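PDB 6RIW: ORF10 from Moritella marina, which probably condenses acyl units on acyl carrier protein as part of a polyunsaturated fatty acid synthase, this piece being its ketosynthase-chain length factor didomain. Local coordinates for residues R499-E503 / Q504-G508; N514-S518 / L519-K523. All blocks are in the same frame, centred on the assembly; numbering follows the deposited sequence.

Contact 1 (R499-E503 / Q504-G508); sequences RELPE and QRWKG
Leu501 lies across one face of the Trp506 indole, the two side chains meeting at about a right angle. Leu501 CD1 sits 3.6 Å from the centroid of the five-membered ring of Trp506 and only 15° off the ring normal, a CH-pi contact over the face. Leu501 CD2 lies over the CG-CD2 bond, 3.8 Å from Trp506 CD2, and both prongs of the leucine fork rest on the same face of the pyrrole part. What sends it there is the first torsion: CG stands opposite the backbone N (chi1 180°). Leu501 CD1 also packs on the aliphatic start of Arg505, 3.7 Å from Arg505 CB, while the Pro502 ring lies side by side with that same CB. Beyond CG the arginine bends at chi2 (73°) and carries its guanidinium away from this cluster, to salt bridges with Glu587 and Glu743. The backbone supports the turn: Arg505 N donates to Pro502 O at 3.0 Å, from well above the carbonyl plane, and Gln504 to Lys507 form a type I beta turn closed by Lys507 N to Gln504 O. One water bridges the bend, donating to Glu503 O (2.8 Å) and accepting from the amides of Trp506 and Gly508. At the start of the segment, Arg499 NE bonds to Glu500 O at 2.8 Å, and Pro502 CG covers one face of the Arg499 guanidinium, 3.6 Å above its plane. This is loop packing in the second ketosynthase-type unit of the chain, between helix 484-492 and helix 513-519. Trp506 NE1 donates to Gly697 O, and the indole rests on Ile699 and Ile702 of helix 699-706, while Glu743 places the Arg505 end at strand 741-752.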
loop_
_atom_site.group_PDB
_atom_site.type_symbol
_atom_site.label_atom_id
_atom_site.label_comp_id
_atom_site.label_asym_id
_atom_site.label_seq_id
_atom_site.Cartn_x
_atom_site.Cartn_y
_atom_site.Cartn_z
ATOM N N ARG A 499 -29.333 -0.865 -0.444
ATOM C CA ARG A 499 -30.098 -0.108 0.549
ATOM C C ARG A 499 -29.773 1.367 0.376
ATOM O O ARG A 499 -28.819 1.740 -0.314
ATOM C CB ARG A 499 -29.774 -0.554 1.978
ATOM C CG ARG A 499 -28.246 -0.493 2.297
ATOM C CD ARG A 499 -27.957 -0.367 3.798
ATOM N NE ARG A 499 -28.496 0.874 4.348
ATOM C CZ ARG A 499 -28.643 1.096 5.655
ATOM N NH1 ARG A 499 -28.291 0.160 6.530
ATOM N NH2 ARG A 499 -29.127 2.249 6.089
ATOM N N GLU A 500 -30.561 2.219 1.027
ATOM C CA GLU A 500 -30.201 3.628 0.969
ATOM C C GLU A 500 -29.013 3.914 1.888
ATOM O O GLU A 500 -28.674 3.138 2.785
ATOM C CB GLU A 500 -31.403 4.505 1.337
ATOM C CG GLU A 500 -32.619 4.247 0.458
ATOM C CD GLU A 500 -32.495 4.732 -0.988
ATOM O OE1 GLU A 500 -31.554 5.496 -1.337
ATOM O OE2 GLU A 500 -33.361 4.323 -1.800
ATOM N N LEU A 501 -28.380 5.052 1.646
ATOM C CA LEU A 501 -27.182 5.427 2.390
ATOM C C LEU A 501 -27.456 5.493 3.893
ATOM O O LEU A 501 -28.379 6.190 4.308
ATOM C CB LEU A 501 -26.704 6.795 1.891
ATOM C CG LEU A 501 -25.448 7.320 2.603
ATOM C CD1 LEU A 501 -24.226 6.652 2.035
ATOM C CD2 LEU A 501 -25.339 8.845 2.423
ATOM N N PRO A 502 -26.682 4.798 4.732
ATOM C CA PRO A 502 -26.866 4.934 6.185
ATOM C C PRO A 502 -26.633 6.375 6.609
ATOM O O PRO A 502 -25.801 7.079 6.038
ATOM C CB PRO A 502 -25.803 4.000 6.779
ATOM C CG PRO A 502 -25.527 3.002 5.663
ATOM C CD PRO A 502 -25.688 3.772 4.379
ATOM N N GLU A 503 -27.379 6.805 7.638
ATOM C CA GLU A 503 -27.424 8.227 7.982
ATOM C C GLU A 503 -26.053 8.846 8.233
ATOM O O GLU A 503 -25.844 10.009 7.868
ATOM C CB GLU A 503 -28.331 8.448 9.207
ATOM C CG GLU A 503 -29.771 8.393 8.783
ATOM C CD GLU A 503 -30.703 9.274 9.623
ATOM O OE1 GLU A 503 -30.342 9.605 10.786
ATOM O OE2 GLU A 503 -31.801 9.604 9.095
ATOM N N GLN A 504 -25.120 8.127 8.855
ATOM C CA GLN A 504 -23.815 8.702 9.166
ATOM C C GLN A 504 -22.721 8.317 8.174
ATOM O O GLN A 504 -21.571 8.743 8.339
ATOM C CB GLN A 504 -23.380 8.270 10.564
ATOM C CG GLN A 504 -24.217 8.876 11.684
ATOM C CD GLN A 504 -23.842 8.248 13.003
ATOM O OE1 GLN A 504 -22.674 8.259 13.381
ATOM N NE2 GLN A 504 -24.822 7.676 13.703
ATOM N N ARG A 505 -23.045 7.536 7.156
ATOM C CA ARG A 505 -22.005 6.950 6.314
ATOM C C ARG A 505 -21.192 8.012 5.563
ATOM O O ARG A 505 -19.990 7.825 5.346
ATOM C CB ARG A 505 -22.640 5.969 5.327
ATOM C CG ARG A 505 -21.620 5.228 4.413
ATOM C CD ARG A 505 -20.847 4.162 5.209
ATOM N NE ARG A 505 -19.700 3.631 4.460
ATOM C CZ ARG A 505 -18.501 4.213 4.455
ATOM N NH1 ARG A 505 -18.291 5.359 5.121
ATOM N NH2 ARG A 505 -17.491 3.652 3.783
ATOM N N TRP A 506 -21.825 9.096 5.108
ATOM C CA TRP A 506 -21.093 10.208 4.479
ATOM C C TRP A 506 -20.952 11.420 5.402
ATOM O O TRP A 506 -20.701 12.540 4.933
ATOM C CB TRP A 506 -21.765 10.638 3.172
ATOM C CG TRP A 506 -21.638 9.651 2.039
ATOM C CD1 TRP A 506 -21.063 8.404 2.079
ATOM C CD2 TRP A 506 -22.116 9.834 0.702
ATOM N NE1 TRP A 506 -21.150 7.804 0.821
ATOM C CE2 TRP A 506 -21.802 8.666 -0.028
ATOM C CE3 TRP A 506 -22.768 10.893 0.044
ATOM C CZ2 TRP A 506 -22.120 8.521 -1.387
ATOM C CZ3 TRP A 506 -23.081 10.751 -1.310
ATOM C CH2 TRP A 506 -22.768 9.568 -2.010
ATOM N N LYS A 507 -21.077 11.221 6.712
ATOM C CA LYS A 507 -21.013 12.332 7.666
ATOM C C LYS A 507 -22.004 13.427 7.290
ATOM O O LYS A 507 -21.762 14.623 7.527
ATOM C CB LYS A 507 -19.581 12.893 7.768
ATOM C CG LYS A 507 -18.603 11.943 8.415
ATOM C CD LYS A 507 -17.192 12.557 8.590
ATOM C CE LYS A 507 -16.358 11.643 9.492
ATOM N NZ LYS A 507 -15.061 12.234 9.972
ATOM N N GLY A 508 -23.139 13.020 6.704
ATOM C CA GLY A 508 -24.203 13.937 6.351
ATOM C C GLY A 508 -23.946 14.762 5.115
ATOM O O GLY A 508 -24.780 15.603 4.775
HETATM O O HOH W 1 -24.169 10.630 5.728
#

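Contact 2 (N514-S518 / L519-K523)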
loop_
_atom_site.group_PDB
_atom_site.type_symbol
_atom_site.label_atom_id
_atom_site.label_comp_id
_atom_site.label_asym_id
_atom_site.label_seq_id
_atom_site.Cartn_x
_atom_site.Cartn_y
_atom_site.Cartn_z
ATOM N N ASN A 514 -24.617 22.007 -2.502
ATOM C CA ASN A 514 -23.491 22.409 -3.340
ATOM C C ASN A 514 -22.583 21.220 -3.664
ATOM O O ASN A 514 -22.158 21.047 -4.809
ATOM C CB ASN A 514 -22.694 23.518 -2.655
ATOM C CG ASN A 514 -23.454 24.847 -2.609
ATOM O OD1 ASN A 514 -24.109 25.227 -3.572
ATOM N ND2 ASN A 514 -23.381 25.544 -1.474
ATOM N N VAL A 515 -22.271 20.393 -2.667
ATOM C CA VAL A 515 -21.503 19.171 -2.926
ATOM C C VAL A 515 -22.228 18.282 -3.935
ATOM O O VAL A 515 -21.638 17.800 -4.910
ATOM C CB VAL A 515 -21.240 18.427 -1.606
ATOM C CG1 VAL A 515 -20.783 16.972 -1.885
ATOM C CG2 VAL A 515 -20.197 19.197 -0.780
ATOM N N MET A 516 -23.523 18.041 -3.715
ATOM C CA MET A 516 -24.227 17.117 -4.606
ATOM C C MET A 516 -24.357 17.686 -6.011
ATOM O O MET A 516 -24.265 16.938 -6.990
ATOM C CB MET A 516 -25.592 16.761 -4.016
ATOM C CG MET A 516 -25.439 16.024 -2.667
ATOM S SD MET A 516 -24.631 14.405 -2.814
ATOM C CE MET A 516 -26.063 13.496 -3.395
ATOM N N GLN A 517 -24.527 19.009 -6.133
ATOM C CA GLN A 517 -24.527 19.628 -7.453
ATOM C C GLN A 517 -23.186 19.449 -8.155
ATOM O O GLN A 517 -23.143 19.174 -9.361
ATOM C CB GLN A 517 -24.854 21.117 -7.324
ATOM C CG GLN A 517 -25.081 21.817 -8.634
ATOM C CD GLN A 517 -25.248 23.320 -8.443
ATOM O OE1 GLN A 517 -25.232 24.092 -9.407
ATOM N NE2 GLN A 517 -25.401 23.742 -7.183
ATOM N N SER A 518 -22.079 19.616 -7.418
ATOM C CA SER A 518 -20.752 19.439 -8.019
ATOM C C SER A 518 -20.542 18.002 -8.479
ATOM O O SER A 518 -19.943 17.760 -9.536
ATOM C CB SER A 518 -19.652 19.834 -7.039
ATOM O OG SER A 518 -19.756 21.205 -6.696
ATOM N N LEU A 519 -21.043 17.032 -7.702
ATOM C CA LEU A 519 -20.935 15.624 -8.046
ATOM C C LEU A 519 -21.960 15.185 -9.089
ATOM O O LEU A 519 -21.900 14.039 -9.537
ATOM C CB LEU A 519 -21.086 14.771 -6.775
ATOM C CG LEU A 519 -20.005 14.977 -5.700
ATOM C CD1 LEU A 519 -20.315 14.108 -4.463
ATOM C CD2 LEU A 519 -18.653 14.579 -6.289
ATOM N N GLN A 520 -22.882 16.068 -9.480
ATOM C CA GLN A 520 -23.942 15.742 -10.444
ATOM C C GLN A 520 -24.780 14.554 -9.973
ATOM O O GLN A 520 -25.193 13.697 -10.761
ATOM C CB GLN A 520 -23.354 15.505 -11.833
ATOM C CG GLN A 520 -22.570 16.720 -12.284
ATOM C CD GLN A 520 -22.007 16.572 -13.673
ATOM O OE1 GLN A 520 -21.960 15.471 -14.228
ATOM N NE2 GLN A 520 -21.565 17.682 -14.245
ATOM N N LEU A 521 -25.062 14.525 -8.680
ATOM C CA LEU A 521 -25.870 13.478 -8.056
ATOM C C LEU A 521 -27.178 14.072 -7.552
ATOM O O LEU A 521 -27.168 15.049 -6.784
ATOM C CB LEU A 521 -25.120 12.850 -6.870
ATOM C CG LEU A 521 -23.939 11.910 -7.153
ATOM C CD1 LEU A 521 -23.205 11.566 -5.855
ATOM C CD2 LEU A 521 -24.451 10.646 -7.835
ATOM N N ARG A 522 -28.297 13.452 -7.934
ATOM C CA ARG A 522 -29.574 13.841 -7.348
ATOM C C ARG A 522 -29.735 13.309 -5.933
ATOM O O ARG A 522 -30.415 13.931 -5.109
ATOM C CB ARG A 522 -30.724 13.347 -8.233
ATOM C CG ARG A 522 -30.463 13.503 -9.730
ATOM C CD ARG A 522 -31.746 13.334 -10.552
ATOM N NE ARG A 522 -32.644 14.482 -10.407
ATOM C CZ ARG A 522 -32.654 15.548 -11.207
ATOM N NH1 ARG A 522 -31.816 15.629 -12.236
ATOM N NH2 ARG A 522 -33.512 16.536 -10.980
ATOM N N LYS A 523 -29.115 12.171 -5.630
ATOM C CA LYS A 523 -29.222 11.535 -4.326
ATOM C C LYS A 523 -27.962 10.711 -4.127
ATOM O O LYS A 523 -27.243 10.424 -5.089
ATOM C CB LYS A 523 -30.473 10.633 -4.237
ATOM C CG LYS A 523 -30.468 9.484 -5.263
ATOM C CD LYS A 523 -31.717 8.600 -5.151
ATOM C CE LYS A 523 -31.777 7.879 -3.804
ATOM N NZ LYS A 523 -30.956 6.653 -3.891
HETATM O O HOH W 2 -20.576 19.528 -11.863
#
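Val515 and Leu519, one helical turn apart, lie side by side and point the same way, Val515 CG1 being 3.9 Å from Leu519 CD1. Val515 O takes Leu519 N at 3.0 Å, the regular helical bond, and Leu519 CG rests 3.4 Å from that same Val515 O. Met516 does most of the work across the helix end. Its CG is anti to the carbonyl carbon (chi1 -63°), and further bends at chi2 and chi3 fold the chain so that Met516 CE comes 3.7 Å from Leu521 CB and 3.4 Å from Lys523 C. Met516 O accepts Leu521 N at 3.1 Å, a nearly straight bond of 170°. Gln517 O takes Gln520 N from above its carbonyl plane. Gln520 has positive phi (57°), and the chain turns out of the helix in a Schellman motif. Ser518 reaches back to the Asn514 carbonyl with two donors, its backbone N and its hydroxyl, which approach from opposite faces of the carbonyl plane (Ser518 OG to Asn514 O, 3.1 Å). Ser518 O accepts a hydrogen bond from a water that in turn accepts from Gln520 NE2, so a water links the extended, exposed glutamine to the last turn. Replacing Leu519 by an alanine would probably open a gap beside Val515 CG1 and weaken the packing against Thr703 of helix 699-706. Helix 513-519 packs on two others: Val515 meets Leu136, Gln139 and Val140 of helix 129-148, which belongs to the first ketosynthase-type region, and Ile699 of helix 699-706, which Leu519 and Leu521 also touch. On the run toward strand 527-528, the Lys523 amide bonds to Glu713.

Overall arrangement
Following the chain from the N terminus, helix 484-492 gives way to the loop that holds contact 1, which closes its bend by Gly508; helix 513-519 then starts, and contact 2 ends it and turns the chain toward strand 527-528. The two contacts are in series, neither nested nor crossed, with centres about 15 Å apart. They nevertheless meet: Glu500 OE1 and Lys523 NZ form a salt bridge at 2.9 Å, and the six-membered ring of Trp506 packs near the Met516 sulfur. Trp506, Leu519 and Leu521 all rest against helix 699-706 of the second ketosynthase-type unit, so the loop of contact 1 and the helix end and following loop of contact 2 share that helix.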